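Local coordinates for probable disease resistance protein At5g66900 (Arabidopsis thaliana, PDB 7L7W), which probably acts as a plant helper immune receptor forming a calcium-permeable cation channel, with this piece its N-terminal RPW8-type domain, at residues 91-94 against 95-98; 71-74 against 75-79. The protein carries 2 engineered substitutions. One frame throughout, in Å; residues are numbered along the deposited sequence.

Interaction 1. Residues 91-94 against 95-98; sequences RVKW and YEES. Engineered in segment 95-98: Glu97 (natural residue Lys).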
ATOM      1  N   ARG A  91      -4.812  11.827   0.336  1.00 49.82           N
ATOM      2  CA  ARG A  91      -5.659  11.133  -0.621  1.00 47.70           C
ATOM      3  C   ARG A  91      -4.865  10.405  -1.698  1.00 48.26           C
ATOM      4  O   ARG A  91      -5.454   9.929  -2.666  1.00 60.28           O
ATOM      5  CB  ARG A  91      -6.666  12.103  -1.233  1.00 50.22           C
ATOM      6  CG  ARG A  91      -7.523  12.790  -0.165  1.00 63.19           C
ATOM      7  CD  ARG A  91      -8.343  13.933  -0.731  1.00 76.50           C
ATOM      8  NE  ARG A  91      -7.986  14.222  -2.122  1.00 94.65           N
ATOM      9  CZ  ARG A  91      -7.334  15.307  -2.557  1.00100.19           C
ATOM     10  NH1 ARG A  91      -6.933  16.266  -1.716  1.00 82.33           N
ATOM     11  NH2 ARG A  91      -7.084  15.430  -3.862  1.00 97.89           N
ATOM     12  N   VAL A  92      -3.553  10.258  -1.537  1.00 48.54           N
ATOM     13  CA  VAL A  92      -2.800   9.381  -2.431  1.00 47.60           C
ATOM     14  C   VAL A  92      -3.187   7.931  -2.120  1.00 53.10           C
ATOM     15  O   VAL A  92      -2.975   7.443  -1.005  1.00 55.06           O
ATOM     16  CB  VAL A  92      -1.293   9.602  -2.282  1.00 41.67           C
ATOM     17  CG1 VAL A  92      -0.537   8.713  -3.226  1.00 51.10           C
ATOM     18  CG2 VAL A  92      -0.966  11.032  -2.565  1.00 49.83           C
ATOM     19  N   LYS A  93      -3.776   7.244  -3.100  1.00 54.15           N
ATOM     20  CA  LYS A  93      -4.132   5.834  -2.963  1.00 49.62           C
ATOM     21  C   LYS A  93      -2.869   4.978  -3.000  1.00 54.66           C
ATOM     22  O   LYS A  93      -1.820   5.414  -3.498  1.00 50.91           O
ATOM     23  CB  LYS A  93      -5.108   5.432  -4.071  1.00 56.38           C
ATOM     24  CG  LYS A  93      -6.237   6.434  -4.204  1.00 58.06           C
ATOM     25  CD  LYS A  93      -7.329   5.990  -5.140  1.00 55.15           C
ATOM     26  CE  LYS A  93      -8.217   7.183  -5.481  1.00 71.95           C
ATOM     27  NZ  LYS A  93      -7.535   8.167  -6.421  1.00 87.40           N
ATOM     28  N   TRP A  94      -2.965   3.754  -2.449  1.00 45.35           N
ATOM     29  CA  TRP A  94      -1.754   2.947  -2.250  1.00 51.49           C
ATOM     30  C   TRP A  94      -1.066   2.627  -3.578  1.00 51.36           C
ATOM     31  O   TRP A  94       0.169   2.602  -3.661  1.00 56.18           O
ATOM     32  CB  TRP A  94      -2.071   1.652  -1.475  1.00 50.85           C
ATOM     33  CG  TRP A  94      -3.071   0.728  -2.148  1.00 51.84           C
ATOM     34  CD1 TRP A  94      -4.422   0.684  -1.925  1.00 51.84           C
ATOM     35  CD2 TRP A  94      -2.798  -0.268  -3.151  1.00 48.78           C
ATOM     36  NE1 TRP A  94      -5.005  -0.273  -2.728  1.00 56.36           N
ATOM     37  CE2 TRP A  94      -4.037  -0.863  -3.498  1.00 55.52           C
ATOM     38  CE3 TRP A  94      -1.632  -0.708  -3.797  1.00 52.82           C
ATOM     39  CZ2 TRP A  94      -4.144  -1.880  -4.461  1.00 49.44           C
ATOM     40  CZ3 TRP A  94      -1.742  -1.719  -4.773  1.00 55.01           C
ATOM     41  CH2 TRP A  94      -2.990  -2.288  -5.087  1.00 50.74           C
ATOM     42  N   TYR A  95      -1.839   2.413  -4.636  1.00 49.87           N
ATOM     43  CA  TYR A  95      -1.227   2.027  -5.901  1.00 55.31           C
ATOM     44  C   TYR A  95      -0.640   3.221  -6.646  1.00 57.19           C
ATOM     45  O   TYR A  95      -0.024   3.033  -7.696  1.00 59.70           O
ATOM     46  CB  TYR A  95      -2.243   1.275  -6.780  1.00 51.41           C
ATOM     47  CG  TYR A  95      -3.472   2.078  -7.173  1.00 49.57           C
ATOM     48  CD1 TYR A  95      -3.458   2.900  -8.295  1.00 54.00           C
ATOM     49  CD2 TYR A  95      -4.646   2.010  -6.429  1.00 46.44           C
ATOM     50  CE1 TYR A  95      -4.571   3.642  -8.665  1.00 49.07           C
ATOM     51  CE2 TYR A  95      -5.772   2.744  -6.786  1.00 42.45           C
ATOM     52  CZ  TYR A  95      -5.723   3.560  -7.908  1.00 52.85           C
ATOM     53  OH  TYR A  95      -6.815   4.307  -8.286  1.00 60.99           O
ATOM     54  N   GLU A  96      -0.800   4.433  -6.126  1.00 57.82           N
ATOM     55  CA  GLU A  96      -0.085   5.603  -6.621  1.00 60.20           C
ATOM     56  C   GLU A  96       1.245   5.851  -5.897  1.00 60.66           C
ATOM     57  O   GLU A  96       1.950   6.813  -6.247  1.00 59.76           O
ATOM     58  CB  GLU A  96      -0.993   6.843  -6.520  1.00 54.49           C
ATOM     59  CG  GLU A  96      -2.357   6.646  -7.199  1.00 54.77           C
ATOM     60  CD  GLU A  96      -3.380   7.769  -6.944  1.00 61.77           C
ATOM     61  OE1 GLU A  96      -3.562   8.199  -5.781  1.00 66.70           O
ATOM     62  OE2 GLU A  96      -4.050   8.200  -7.909  1.00 64.38           O
ATOM     63  N   GLU A  97       1.640   4.986  -4.950  1.00 54.52           N
ATOM     64  CA  GLU A  97       2.849   5.272  -4.171  1.00 63.82           C
ATOM     65  C   GLU A  97       4.048   5.613  -5.060  1.00 58.58           C
ATOM     66  O   GLU A  97       4.554   6.740  -5.017  1.00 65.84           O
ATOM     67  CB  GLU A  97       3.188   4.104  -3.251  1.00 59.04           C
ATOM     68  CG  GLU A  97       4.625   4.131  -2.746  1.00 57.98           C
ATOM     69  CD  GLU A  97       4.833   3.222  -1.545  1.00 76.04           C
ATOM     70  OE1 GLU A  97       4.222   2.110  -1.495  1.00 74.56           O
ATOM     71  OE2 GLU A  97       5.606   3.637  -0.652  1.00 63.20           O
ATOM     72  N   SER A  98       4.513   4.655  -5.873  1.00 57.79           N
ATOM     73  CA  SER A  98       5.660   4.904  -6.754  1.00 64.98           C
ATOM     74  C   SER A  98       5.495   6.215  -7.507  1.00 66.81           C
ATOM     75  O   SER A  98       6.381   7.078  -7.495  1.00 64.14           O
ATOM     76  CB  SER A  98       5.841   3.757  -7.749  1.00 56.42           C
ATOM     77  OG  SER A  98       5.518   2.508  -7.162  1.00 81.08           O
TER
HETATM   78  O   HOH W   1       2.088   1.017  -2.190  1.00 62.10           O
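Trp94 and Tyr95 both hold CG between backbone N and carbonyl carbon (chi1 near 60°), which brings the two neighbouring rings into an edge-to-face pair. Tyr95 turns its edge to the six-membered ring of Trp94, with centroids 5.6 Å apart and planes at 85°. The tyrosine CB adds a CH-pi contact over the same ring, 3.7 Å from its centroid. Lys93 runs alongside Tyr95, pointing the same way, its CD 3.6 Å from the phenolic OH. The extended Glu96 side chain, its CG beside the backbone N, reaches back along the chain so that OE1 accepts the N-H of Lys93 at 2.9 Å, on the anti side of the carboxylate and 26° out of its plane; Glu96 N in turn donates to Lys93 O at 3.0 Å. A long salt bridge, Lys93 NZ to Glu96 OE2 at 3.8 Å, adds to this pair of bonds. The next turn is closed by Glu97 N on Trp94 O at 3.1 Å, and a water also links that carbonyl to OE1 of the engineered Glu97. Trp94 NE1 is hydrogen-bonded to Val92 O of a second subunit. The 3-10 turn thus leads from helix 70-88 into helix 97-114, at a surface shared with neighbouring subunits.

Interaction 2. Residues 71-74 against 75-79; sequences ELKE and LRDTI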
ATOM      1  N   GLU A  71      14.525  33.268 -11.800  1.00 77.87           N
ATOM      2  CA  GLU A  71      14.987  32.394 -10.732  1.00 76.29           C
ATOM      3  C   GLU A  71      14.042  32.444  -9.537  1.00 75.50           C
ATOM      4  O   GLU A  71      13.650  31.398  -9.011  1.00 78.15           O
ATOM      5  CB  GLU A  71      16.413  32.768 -10.330  1.00 75.43           C
ATOM      6  CG  GLU A  71      17.424  32.680 -11.483  1.00 85.88           C
ATOM      7  CD  GLU A  71      17.667  34.029 -12.188  1.00 90.09           C
ATOM      8  OE1 GLU A  71      16.758  34.896 -12.186  1.00 76.45           O
ATOM      9  OE2 GLU A  71      18.775  34.220 -12.748  1.00 87.52           O
ATOM     10  N   LEU A  72      13.618  33.640  -9.122  1.00 72.21           N
ATOM     11  CA  LEU A  72      12.743  33.732  -7.952  1.00 75.32           C
ATOM     12  C   LEU A  72      11.304  33.319  -8.274  1.00 76.27           C
ATOM     13  O   LEU A  72      10.587  32.802  -7.402  1.00 77.17           O
ATOM     14  CB  LEU A  72      12.813  35.147  -7.378  1.00 67.24           C
ATOM     15  CG  LEU A  72      14.254  35.455  -6.943  1.00 69.93           C
ATOM     16  CD1 LEU A  72      14.371  36.736  -6.113  1.00 72.82           C
ATOM     17  CD2 LEU A  72      14.843  34.271  -6.168  1.00 67.61           C
ATOM     18  N   LYS A  73      10.874  33.500  -9.521  1.00 77.09           N
ATOM     19  CA  LYS A  73       9.581  32.967  -9.913  1.00 79.19           C
ATOM     20  C   LYS A  73       9.604  31.440  -9.911  1.00 76.01           C
ATOM     21  O   LYS A  73       8.618  30.804  -9.513  1.00 75.94           O
ATOM     22  CB  LYS A  73       9.178  33.543 -11.277  1.00 73.43           C
ATOM     23  CG  LYS A  73       7.669  33.586 -11.509  1.00 90.11           C
ATOM     24  CD  LYS A  73       7.014  34.788 -10.802  1.00 93.59           C
ATOM     25  CE  LYS A  73       5.510  34.535 -10.572  1.00107.91           C
ATOM     26  NZ  LYS A  73       5.194  33.911  -9.236  1.00 92.08           N
ATOM     27  N   GLU A  74      10.736  30.829 -10.279  1.00 70.14           N
ATOM     28  CA  GLU A  74      10.808  29.374 -10.200  1.00 72.89           C
ATOM     29  C   GLU A  74      10.973  28.886  -8.762  1.00 75.50           C
ATOM     30  O   GLU A  74      10.554  27.771  -8.444  1.00 77.29           O
ATOM     31  CB  GLU A  74      11.940  28.841 -11.080  1.00 77.00           C
ATOM     32  CG  GLU A  74      13.286  28.729 -10.374  1.00 91.81           C
ATOM     33  CD  GLU A  74      14.310  27.933 -11.171  1.00107.58           C
ATOM     34  OE1 GLU A  74      14.044  27.664 -12.373  1.00103.22           O
ATOM     35  OE2 GLU A  74      15.378  27.592 -10.590  1.00109.12           O
ATOM     36  N   LEU A  75      11.566  29.692  -7.879  1.00 73.14           N
ATOM     37  CA  LEU A  75      11.558  29.346  -6.460  1.00 68.71           C
ATOM     38  C   LEU A  75      10.132  29.303  -5.931  1.00 72.08           C
ATOM     39  O   LEU A  75       9.737  28.347  -5.240  1.00 68.43           O
ATOM     40  CB  LEU A  75      12.384  30.351  -5.659  1.00 69.48           C
ATOM     41  CG  LEU A  75      12.429  30.091  -4.150  1.00 68.99           C
ATOM     42  CD1 LEU A  75      13.049  28.725  -3.869  1.00 64.37           C
ATOM     43  CD2 LEU A  75      13.166  31.203  -3.377  1.00 63.88           C
ATOM     44  N   ARG A  76       9.356  30.355  -6.228  1.00 67.42           N
ATOM     45  CA  ARG A  76       7.924  30.363  -5.938  1.00 67.78           C
ATOM     46  C   ARG A  76       7.262  29.066  -6.411  1.00 74.66           C
ATOM     47  O   ARG A  76       6.582  28.374  -5.638  1.00 66.80           O
ATOM     48  CB  ARG A  76       7.289  31.585  -6.607  1.00 66.02           C
ATOM     49  CG  ARG A  76       5.805  31.793  -6.367  1.00 74.64           C
ATOM     50  CD  ARG A  76       5.579  32.624  -5.109  1.00 85.10           C
ATOM     51  NE  ARG A  76       5.254  34.038  -5.346  1.00 96.80           N
ATOM     52  CZ  ARG A  76       5.261  34.970  -4.389  1.00 90.07           C
ATOM     53  NH1 ARG A  76       5.573  34.628  -3.150  1.00 92.21           N
ATOM     54  NH2 ARG A  76       4.946  36.235  -4.653  1.00 92.65           N
ATOM     55  N   ASP A  77       7.507  28.695  -7.670  1.00 68.25           N
ATOM     56  CA  ASP A  77       6.776  27.586  -8.276  1.00 70.85           C
ATOM     57  C   ASP A  77       7.207  26.232  -7.719  1.00 71.81           C
ATOM     58  O   ASP A  77       6.386  25.299  -7.641  1.00 64.04           O
ATOM     59  CB  ASP A  77       6.958  27.628  -9.790  1.00 73.35           C
ATOM     60  CG  ASP A  77       6.185  28.789 -10.441  1.00 97.52           C
ATOM     61  OD1 ASP A  77       6.291  28.962 -11.685  1.00107.92           O
ATOM     62  OD2 ASP A  77       5.492  29.545  -9.704  1.00 97.45           O
ATOM     63  N   THR A  78       8.474  26.099  -7.308  1.00 60.90           N
ATOM     64  CA  THR A  78       8.912  24.835  -6.730  1.00 64.94           C
ATOM     65  C   THR A  78       8.372  24.667  -5.315  1.00 59.65           C
ATOM     66  O   THR A  78       7.880  23.581  -4.957  1.00 60.76           O
ATOM     67  CB  THR A  78      10.435  24.736  -6.760  1.00 57.78           C
ATOM     68  OG1 THR A  78      10.990  25.987  -6.373  1.00 86.27           O
ATOM     69  CG2 THR A  78      10.904  24.521  -8.189  1.00 53.25           C
ATOM     70  N   ILE A  79       8.411  25.739  -4.515  1.00 65.32           N
ATOM     71  CA  ILE A  79       7.819  25.662  -3.181  1.00 62.79           C
ATOM     72  C   ILE A  79       6.318  25.407  -3.282  1.00 65.16           C
ATOM     73  O   ILE A  79       5.739  24.701  -2.447  1.00 60.47           O
ATOM     74  CB  ILE A  79       8.135  26.942  -2.390  1.00 59.23           C
ATOM     75  CG1 ILE A  79       9.640  27.057  -2.156  1.00 63.05           C
ATOM     76  CG2 ILE A  79       7.432  26.940  -1.056  1.00 55.27           C
ATOM     77  CD1 ILE A  79      10.095  28.433  -1.613  1.00 65.45           C
TER
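This is an intrahelical contact within helix 70-88, one turn against the next, near the centre of the chain. Its backbone is regular: Leu75 N reaches Glu71 O at 2.9 Å, Arg76 N reaches Leu72 O at 3.0 Å in a nearly straight bond (176°), and Asp77 N follows on Lys73 O. Glu74 O has a second possible donor. It accepts Thr78 N at 2.9 Å, while Thr78 OG1 lies 2.8 Å away; chi1 of 43° turns that hydroxyl back over the preceding turn, where Leu75 O is also within hydrogen-bonding distance, and its single proton may go to either carbonyl. The hydroxyl of buried Thr78 thus finds an acceptor within its own helix. On the outer side Lys73, bent at chi2 and chi4, brings its amino group to the edge of the Arg76 guanidinium, in its plane: NZ lies 3.6 Å from Arg76 CG and 3.9 Å from NE. These like charges probably repel mildly, and Asp77 OD2, 4.4 Å from Lys73 NZ, may offset this without forming a salt bridge. Leu72 and Leu75 meet loosely through their CD2 methyls and pack on Phe114 of helix 97-114, while Glu71 pairs with Arg125. Buried Leu72, Leu75 and Ile79, spaced three and four residues apart, give the apolar stripe characteristic of a helix in a four-helix bundle, consistent with the coiled coil predicted here.

How the interactions relate
Interaction 2 lies near the middle of the chain, with an apolar side facing the bundle interior, whereas interaction 1 is a surface contact at the end of the bundle where helix 70-88 passes to helix 97-114. Their centres are about 26 Å apart and their nearest atoms about 15 Å, so they do not touch. Helix 70-88, which carries 71-79, leads through the loop of interaction 1 into helix 97-114, so the two contacts belong to helices adjoining in sequence. The chemistry follows position: residues 71-79 depend on i to i+4 backbone bonds and leucine packing within one subunit, whereas 91-98 combine tighter 3-10 turns, a side-chain-to-backbone bond and an aromatic pair that also meets other subunits.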